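PDB 6GQ8: NEQ011 from Nanoarchaeum equitans Kin4-M, which binds a ferric ion at a site of four histidines and one cysteine and probably reduces superoxide, as expected of a neelaredoxin-type superoxide reductase. Local coordinates for residues Met1-Asn7 / Gly101-Thr105; Tyr6-Pro12 / Val29-His35; Glu21-Ile27 / Ala79-Leu85. All coordinates share one frame. Residues are numbered along the deposited sequence.

Interaction 1 of 3, residues Met1-Asn7 / Gly101-Thr105; sequences MIKTEYN and GLWKT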
# COMPACT_ATOMS: atom_id res chain seq x y z
N MET A 1 8.95 17.28 10.11
CA MET A 1 8.22 16.04 9.92
C MET A 1 9.12 14.97 9.29
O MET A 1 9.35 13.92 9.89
CB MET A 1 6.99 16.27 9.05
CG MET A 1 6.09 15.05 8.90
SD MET A 1 4.89 15.21 7.57
CE MET A 1 4.13 13.59 7.62
N ILE A 2 9.62 15.26 8.10
CA ILE A 2 10.55 14.37 7.41
C ILE A 2 11.97 14.79 7.77
O ILE A 2 12.32 15.97 7.70
CB ILE A 2 10.34 14.43 5.88
CG1 ILE A 2 8.86 14.49 5.53
CG2 ILE A 2 10.99 13.22 5.23
CD1 ILE A 2 8.14 13.17 5.65
N LYS A 3 12.79 13.82 8.17
CA LYS A 3 14.18 14.09 8.51
C LYS A 3 15.07 13.90 7.28
O LYS A 3 15.08 12.83 6.67
CB LYS A 3 14.67 13.20 9.65
CG LYS A 3 13.96 13.43 10.97
CD LYS A 3 14.44 12.44 12.01
CE LYS A 3 13.58 12.46 13.26
NZ LYS A 3 14.03 11.42 14.23
N THR A 4 15.84 14.94 6.95
CA THR A 4 16.73 14.91 5.81
C THR A 4 18.17 14.63 6.20
O THR A 4 18.99 14.32 5.32
CB THR A 4 16.68 16.24 5.05
OG1 THR A 4 17.05 17.31 5.93
CG2 THR A 4 15.27 16.50 4.53
N GLU A 5 18.50 14.75 7.48
CA GLU A 5 19.85 14.48 7.95
C GLU A 5 20.20 13.02 7.73
O GLU A 5 19.36 12.13 7.89
CB GLU A 5 19.96 14.83 9.44
CG GLU A 5 19.43 16.22 9.78
CD GLU A 5 19.72 16.62 11.21
OE1 GLU A 5 19.76 15.73 12.09
OE2 GLU A 5 19.89 17.83 11.46
N TYR A 6 21.45 12.76 7.35
CA TYR A 6 21.88 11.39 7.12
C TYR A 6 21.94 10.63 8.44
O TYR A 6 22.36 11.16 9.47
CB TYR A 6 23.25 11.36 6.44
CG TYR A 6 23.83 9.97 6.34
CD1 TYR A 6 23.36 9.08 5.38
CD2 TYR A 6 24.82 9.54 7.20
CE1 TYR A 6 23.87 7.80 5.29
CE2 TYR A 6 25.34 8.26 7.12
CZ TYR A 6 24.86 7.39 6.16
OH TYR A 6 25.38 6.12 6.07
N ASN A 7 21.52 9.37 8.39
CA ASN A 7 21.54 8.49 9.55
C ASN A 7 21.81 7.06 9.10
O ASN A 7 21.03 6.50 8.32
CB ASN A 7 20.22 8.58 10.32
CG ASN A 7 20.23 7.76 11.59
OD1 ASN A 7 19.97 6.56 11.57
ND2 ASN A 7 20.52 8.41 12.71
N GLY A 101 10.07 7.73 13.07
CA GLY A 101 9.48 8.63 12.10
C GLY A 101 9.96 8.38 10.68
O GLY A 101 10.32 7.27 10.30
N LEU A 102 9.95 9.45 9.89
CA LEU A 102 10.20 9.41 8.46
C LEU A 102 11.57 9.99 8.12
O LEU A 102 12.03 10.95 8.75
CB LEU A 102 9.11 10.17 7.69
CG LEU A 102 7.70 9.61 7.85
CD1 LEU A 102 6.65 10.70 7.72
CD2 LEU A 102 7.47 8.52 6.82
N TRP A 103 12.20 9.41 7.10
CA TRP A 103 13.54 9.80 6.68
C TRP A 103 13.58 9.89 5.16
O TRP A 103 12.98 9.06 4.47
CB TRP A 103 14.59 8.79 7.18
CG TRP A 103 14.61 8.65 8.67
CD1 TRP A 103 13.76 7.90 9.43
CD2 TRP A 103 15.55 9.25 9.57
NE1 TRP A 103 14.11 8.01 10.76
CE2 TRP A 103 15.20 8.84 10.87
CE3 TRP A 103 16.64 10.10 9.40
CZ2 TRP A 103 15.91 9.24 12.00
CZ3 TRP A 103 17.34 10.51 10.52
CH2 TRP A 103 16.97 10.08 11.80
N LYS A 104 14.29 10.89 4.65
CA LYS A 104 14.34 11.19 3.22
C LYS A 104 15.77 11.17 2.72
O LYS A 104 16.70 11.58 3.42
CB LYS A 104 13.72 12.56 2.92
CG LYS A 104 13.62 12.88 1.44
CD LYS A 104 12.99 14.24 1.19
CE LYS A 104 14.02 15.35 1.35
NZ LYS A 104 13.56 16.65 0.79
N THR A 105 15.94 10.69 1.48
CA THR A 105 17.21 10.75 0.77
C THR A 105 16.94 11.13 -0.68
O THR A 105 15.99 10.63 -1.29
CB THR A 105 17.96 9.40 0.83
OG1 THR A 105 18.33 9.12 2.18
CG2 THR A 105 19.21 9.43 -0.04
O HOH W 1 17.63 10.60 5.80

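Interaction 2 of 3, residues Tyr6-Pro12 / Val29-His35; sequences YNPKHSP and VGKEVKH. With FE (Fe (III) ion), chain E.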
# COMPACT_ATOMS: atom_id res chain seq x y z
N TYR A 6 21.45 12.76 7.35
CA TYR A 6 21.88 11.39 7.12
C TYR A 6 21.94 10.63 8.44
O TYR A 6 22.36 11.16 9.47
CB TYR A 6 23.25 11.36 6.44
CG TYR A 6 23.83 9.97 6.34
CD1 TYR A 6 23.36 9.08 5.38
CD2 TYR A 6 24.82 9.54 7.20
CE1 TYR A 6 23.87 7.80 5.29
CE2 TYR A 6 25.34 8.26 7.12
CZ TYR A 6 24.86 7.39 6.16
OH TYR A 6 25.38 6.12 6.07
N ASN A 7 21.52 9.37 8.39
CA ASN A 7 21.54 8.49 9.55
C ASN A 7 21.81 7.06 9.10
O ASN A 7 21.03 6.50 8.32
CB ASN A 7 20.22 8.58 10.32
CG ASN A 7 20.23 7.76 11.59
OD1 ASN A 7 19.97 6.56 11.57
ND2 ASN A 7 20.52 8.41 12.71
N PRO A 8 22.89 6.44 9.56
CA PRO A 8 23.25 5.10 9.06
C PRO A 8 22.17 4.05 9.28
O PRO A 8 22.08 3.10 8.49
CB PRO A 8 24.53 4.76 9.84
CG PRO A 8 25.09 6.09 10.24
CD PRO A 8 23.90 6.96 10.51
N LYS A 9 21.36 4.18 10.32
CA LYS A 9 20.36 3.17 10.63
C LYS A 9 19.03 3.41 9.93
O LYS A 9 18.28 2.46 9.70
CB LYS A 9 20.13 3.08 12.14
CG LYS A 9 21.16 2.24 12.88
CD LYS A 9 20.78 2.09 14.35
CE LYS A 9 21.70 1.11 15.07
NZ LYS A 9 21.29 0.91 16.49
N HIS A 10 18.71 4.67 9.60
CA HIS A 10 17.38 5.02 9.12
C HIS A 10 17.34 5.59 7.71
O HIS A 10 16.28 5.53 7.08
CB HIS A 10 16.72 6.03 10.07
CG HIS A 10 16.48 5.52 11.45
ND1 HIS A 10 17.34 5.78 12.50
CD2 HIS A 10 15.48 4.77 11.97
CE1 HIS A 10 16.87 5.21 13.60
NE2 HIS A 10 15.75 4.58 13.30
N SER A 11 18.43 6.14 7.20
CA SER A 11 18.39 6.80 5.89
C SER A 11 18.25 5.76 4.78
O SER A 11 19.01 4.79 4.74
CB SER A 11 19.65 7.63 5.67
OG SER A 11 19.67 8.76 6.52
N PRO A 12 17.28 5.93 3.87
CA PRO A 12 17.15 5.00 2.73
C PRO A 12 18.19 5.31 1.67
O PRO A 12 18.10 6.32 0.96
CB PRO A 12 15.73 5.27 2.24
CG PRO A 12 15.45 6.68 2.63
CD PRO A 12 16.20 6.93 3.91
N VAL A 29 17.59 0.38 3.63
CA VAL A 29 17.66 1.11 4.89
C VAL A 29 18.54 0.32 5.85
O VAL A 29 18.35 -0.89 6.02
CB VAL A 29 16.26 1.34 5.49
CG1 VAL A 29 16.37 2.11 6.80
CG2 VAL A 29 15.37 2.09 4.50
N GLY A 30 19.50 1.00 6.46
CA GLY A 30 20.42 0.32 7.36
C GLY A 30 21.47 -0.50 6.65
O GLY A 30 21.80 -1.61 7.10
N LYS A 31 22.01 0.02 5.55
CA LYS A 31 22.96 -0.74 4.74
C LYS A 31 24.23 -1.07 5.53
O LYS A 31 24.64 -2.23 5.61
CB LYS A 31 23.28 0.03 3.47
CG LYS A 31 24.00 -0.79 2.41
CD LYS A 31 24.37 0.07 1.22
CE LYS A 31 25.07 -0.76 0.16
NZ LYS A 31 25.38 0.05 -1.05
N GLU A 32 24.86 -0.05 6.12
CA GLU A 32 26.11 -0.26 6.83
C GLU A 32 25.91 -0.64 8.29
O GLU A 32 26.74 -1.36 8.85
CB GLU A 32 27.01 0.98 6.74
CG GLU A 32 26.49 2.22 7.46
CD GLU A 32 27.54 3.32 7.53
OE1 GLU A 32 28.44 3.33 6.67
OE2 GLU A 32 27.40 4.23 8.39
N VAL A 33 24.85 -0.16 8.92
CA VAL A 33 24.49 -0.55 10.28
C VAL A 33 23.05 -1.05 10.22
O VAL A 33 22.13 -0.26 9.98
CB VAL A 33 24.64 0.60 11.28
CG1 VAL A 33 24.28 0.13 12.68
CG2 VAL A 33 26.06 1.15 11.25
N LYS A 34 22.86 -2.35 10.42
CA LYS A 34 21.54 -2.95 10.28
C LYS A 34 20.57 -2.37 11.30
O LYS A 34 20.89 -2.27 12.49
CB LYS A 34 21.64 -4.47 10.42
CG LYS A 34 21.72 -5.20 9.09
CD LYS A 34 21.87 -6.71 9.28
CE LYS A 34 20.67 -7.31 9.99
NZ LYS A 34 19.44 -7.22 9.15
N HIS A 35 19.40 -1.98 10.83
CA HIS A 35 18.35 -1.50 11.72
C HIS A 35 17.62 -2.70 12.33
O HIS A 35 17.43 -3.72 11.66
CB HIS A 35 17.37 -0.61 10.96
CG HIS A 35 16.34 0.06 11.82
ND1 HIS A 35 15.15 -0.53 12.16
CD2 HIS A 35 16.33 1.29 12.39
CE1 HIS A 35 14.44 0.30 12.91
NE2 HIS A 35 15.14 1.41 13.07
FE FE E . 14.37 3.12 14.31
O HOH W 2 20.71 3.36 5.99

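Interaction 3 of 3, residues Glu21-Ile27 / Ala79-Leu85; sequences ELYKITI and AIVYAKL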
# COMPACT_ATOMS: atom_id res chain seq x y z
N GLU A 21 16.85 0.52 -21.36
CA GLU A 21 15.88 1.59 -21.15
C GLU A 21 15.56 1.80 -19.68
O GLU A 21 14.97 2.84 -19.34
CB GLU A 21 14.57 1.27 -21.87
CG GLU A 21 14.62 1.22 -23.38
CD GLU A 21 13.27 0.87 -23.96
OE1 GLU A 21 13.23 0.13 -24.97
OE2 GLU A 21 12.25 1.30 -23.40
N LEU A 22 15.93 0.86 -18.82
CA LEU A 22 15.47 0.83 -17.44
C LEU A 22 16.54 1.36 -16.49
O LEU A 22 17.73 1.09 -16.67
CB LEU A 22 15.10 -0.60 -17.05
CG LEU A 22 13.85 -1.17 -17.71
CD1 LEU A 22 13.52 -2.55 -17.17
CD2 LEU A 22 12.68 -0.22 -17.52
N TYR A 23 16.11 2.11 -15.49
CA TYR A 23 16.93 2.39 -14.32
C TYR A 23 16.68 1.30 -13.30
O TYR A 23 15.53 1.07 -12.89
CB TYR A 23 16.63 3.76 -13.73
CG TYR A 23 17.16 4.93 -14.53
CD1 TYR A 23 18.49 5.32 -14.43
CD2 TYR A 23 16.33 5.66 -15.37
CE1 TYR A 23 18.98 6.40 -15.16
CE2 TYR A 23 16.81 6.73 -16.10
CZ TYR A 23 18.13 7.10 -16.00
OH TYR A 23 18.61 8.16 -16.72
N LYS A 24 17.74 0.61 -12.88
CA LYS A 24 17.65 -0.38 -11.82
C LYS A 24 17.98 0.32 -10.51
O LYS A 24 19.13 0.72 -10.28
CB LYS A 24 18.60 -1.55 -12.08
CG LYS A 24 18.65 -2.58 -10.97
CD LYS A 24 19.75 -3.60 -11.21
CE LYS A 24 19.82 -4.63 -10.09
NZ LYS A 24 20.95 -5.57 -10.27
N ILE A 25 16.98 0.47 -9.65
CA ILE A 25 17.06 1.34 -8.49
C ILE A 25 16.96 0.47 -7.24
O ILE A 25 15.91 -0.12 -6.97
CB ILE A 25 15.96 2.41 -8.50
CG1 ILE A 25 16.04 3.24 -9.79
CG2 ILE A 25 16.08 3.32 -7.29
CD1 ILE A 25 14.78 4.03 -10.09
N THR A 26 18.06 0.38 -6.50
CA THR A 26 18.11 -0.36 -5.25
C THR A 26 17.95 0.62 -4.09
O THR A 26 18.60 1.67 -4.07
CB THR A 26 19.42 -1.14 -5.11
OG1 THR A 26 19.60 -2.00 -6.24
CG2 THR A 26 19.42 -1.97 -3.83
N ILE A 27 17.08 0.29 -3.15
CA ILE A 27 16.86 1.09 -1.95
C ILE A 27 17.06 0.17 -0.75
O ILE A 27 16.43 -0.89 -0.67
CB ILE A 27 15.46 1.72 -1.92
CG1 ILE A 27 15.16 2.44 -3.24
CG2 ILE A 27 15.35 2.71 -0.77
CD1 ILE A 27 13.69 2.52 -3.55
N ALA A 79 15.01 -3.26 -1.33
CA ALA A 79 14.20 -3.58 -2.50
C ALA A 79 14.87 -3.03 -3.75
O ALA A 79 15.56 -2.02 -3.71
CB ALA A 79 12.78 -3.01 -2.37
N ILE A 80 14.64 -3.73 -4.86
CA ILE A 80 15.09 -3.29 -6.17
C ILE A 80 13.86 -3.15 -7.06
O ILE A 80 13.05 -4.08 -7.16
CB ILE A 80 16.10 -4.27 -6.80
CG1 ILE A 80 17.26 -4.53 -5.83
CG2 ILE A 80 16.63 -3.72 -8.12
CD1 ILE A 80 18.37 -5.37 -6.42
N VAL A 81 13.69 -1.98 -7.66
CA VAL A 81 12.61 -1.72 -8.60
C VAL A 81 13.23 -1.22 -9.90
O VAL A 81 14.42 -0.91 -9.97
CB VAL A 81 11.57 -0.71 -8.07
CG1 VAL A 81 10.89 -1.24 -6.81
CG2 VAL A 81 12.22 0.65 -7.81
N TYR A 82 12.39 -1.14 -10.93
CA TYR A 82 12.82 -0.83 -12.29
C TYR A 82 11.86 0.19 -12.88
O TYR A 82 10.64 0.01 -12.78
CB TYR A 82 12.85 -2.09 -13.17
CG TYR A 82 13.78 -3.18 -12.68
CD1 TYR A 82 15.03 -3.35 -13.25
CD2 TYR A 82 13.40 -4.03 -11.65
CE1 TYR A 82 15.88 -4.35 -12.81
CE2 TYR A 82 14.24 -5.03 -11.20
CZ TYR A 82 15.48 -5.19 -11.79
OH TYR A 82 16.32 -6.18 -11.34
N ALA A 83 12.40 1.24 -13.49
CA ALA A 83 11.56 2.31 -14.02
C ALA A 83 12.18 2.90 -15.28
O ALA A 83 13.40 2.95 -15.42
CB ALA A 83 11.34 3.42 -12.99
N LYS A 84 11.30 3.34 -16.18
CA LYS A 84 11.68 4.19 -17.30
C LYS A 84 11.49 5.64 -16.87
O LYS A 84 10.38 6.04 -16.52
CB LYS A 84 10.81 3.88 -18.51
CG LYS A 84 10.89 2.44 -18.99
CD LYS A 84 10.04 2.21 -20.23
CE LYS A 84 10.23 0.81 -20.78
NZ LYS A 84 9.45 0.59 -22.03
N LEU A 85 12.57 6.42 -16.90
CA LEU A 85 12.52 7.81 -16.44
C LEU A 85 12.98 8.72 -17.57
O LEU A 85 14.06 8.51 -18.13
CB LEU A 85 13.39 8.01 -15.20
CG LEU A 85 13.08 7.09 -14.02
CD1 LEU A 85 14.07 7.31 -12.90
CD2 LEU A 85 11.65 7.30 -13.54
O HOH W 3 14.91 5.65 -18.29

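Interaction 1 of 3, residues Met1-Asn7 / Gly101-Thr105
W103 lies with one face of its six-membered ring under the aliphatic chain of K3: K3 CD sits 3.6 Å from the ring centroid, close to the ring normal, a CH-pi contact. The methylenes of a lysine can cover an indole while the charge travels on, and K3 NZ reaches a salt bridge with E56 of the second subunit. The two side chains share a face because K3 and W103 are partners in a parallel bridge. Its hydrogen bonds run from K3 N to L102 O (3.0 Å) and from K104 N to K3 O (2.9 Å), so K3 engages the residues flanking its partner, as parallel pairing requires. I2 and L102 occupy the other face of the sheet, where I2 CD1 meets L102 CD1 at 3.6 Å, while I2 CG2 packs 3.6 Å from K104 CB. Beyond K3 the backbones part round a water within hydrogen-bonding distance of E5 O (3.1 Å) and K104 O (2.7 Å), and N7 CB returns to W103 CZ3 at 3.5 Å. W103 also stacks on the iron ligand H10. A short N-terminal strand edges the mixed sheet of the immunoglobulin-like beta-sandwich typical of superoxide reductases, beside the iron site.

Interaction 2 of 3, residues Tyr6-Pro12 / Val29-His35
Three residues, K9, V29 and P8, bury the largest areas where these two irregular segments meet. K9 lays its side chain along the facing loop, with K9 CE 3.7 Å from V33 CG1, and its carbonyl K9 O lies 3.4 Å from H35 CB. V29 fills the space beneath the turn: V29 CG1 lies 3.5 Å from K9 O and 3.4 Å from H10 O, and V29 CG2 packs 3.9 Å from P12 CB. P8 turns its ring to the loop, P8 CB standing 4.2 Å from V33 CG2, while P8 O receives a CA-H...O contact from G30 CA (3.4 Å). No direct hydrogen bond joins the segments; instead one water donates to P8 O (2.9 Å) and S11 O (2.5 Å) and accepts from G30 N (2.7 Å). G30 has a positive phi, and a CB there would clash with H35 N. Within 6-12, N7 OD1 accepts from H10 ND1 at 2.9 Å, which probably helps orient that imidazole, whose other nitrogen, NE2, binds the metal. H10 NE2 and H35 NE2 each bind the iron at 2.2 Å, and H41, H100 and C97 complete the set: the four-histidine, one-cysteine iron centre characteristic of superoxide reductases.

Interaction 3 of 3, residues Glu21-Ile27 / Ala79-Leu85
Six backbone hydrogen bonds zip these antiparallel strands together, two at each of Y23-A83, I25-V81 and I27-A79. The shortest, at 2.8 Å, are Y23 N to A83 O, I27 N to A79 O and A79 N to I27 O. K24-Y82 and T26-I80 are the intervening non-hydrogen-bonded pairs, where CA-H...O contacts such as I80 CA to I25 O (3.4 Å) add to the ladder. Past its end, a water donates to E21 O (3.0 Å) and accepts from L85 N (2.8 Å), and a salt bridge, its hydrogen bond weak, joins K84 NZ to poorly ordered E21 OE2 at 3.2 Å. The ladder belongs to the three-stranded antiparallel sheet of the beta-sandwich, with 22-29 in the middle and 74-84 at the edge. That edge is extended by a strand of the third subunit, so the sheet continues across the interface. Y23, I25, I27, A79, V81 and A83 share the inward face, where I25, I27 and V81 pack on strand 43-52 of the opposing sheet. I25 CB lies 4.2 Å from V81 CG2, and L85 CD1 approaches Y23 CD2 at 3.7 Å. On the other face, K24 CG rests 3.7 Å from I80 CG2 and 3.8 Å from Y82 CE1.

Overall arrangement
The three contacts illustrate how a beta-sandwich can carry a metal site at one end while its sheets also meet neighbouring subunits. Interaction 1 closes the chain, pairing its start with strand 101-108 of the mixed sheet; interactions 2 and 3 are nested inside that closure, and their own segments alternate in sequence. Interactions 1 and 2, with centres about 11 Å apart, share Y6 and N7 and meet where W103 packs on H10, near the iron. Interaction 3 lies in the other sheet, its centre about 22 Å from that of interaction 1 and about 20 Å from that of interaction 2, which it touches through P12 and I27. Interactions 1 and 3 face different neighbouring subunits.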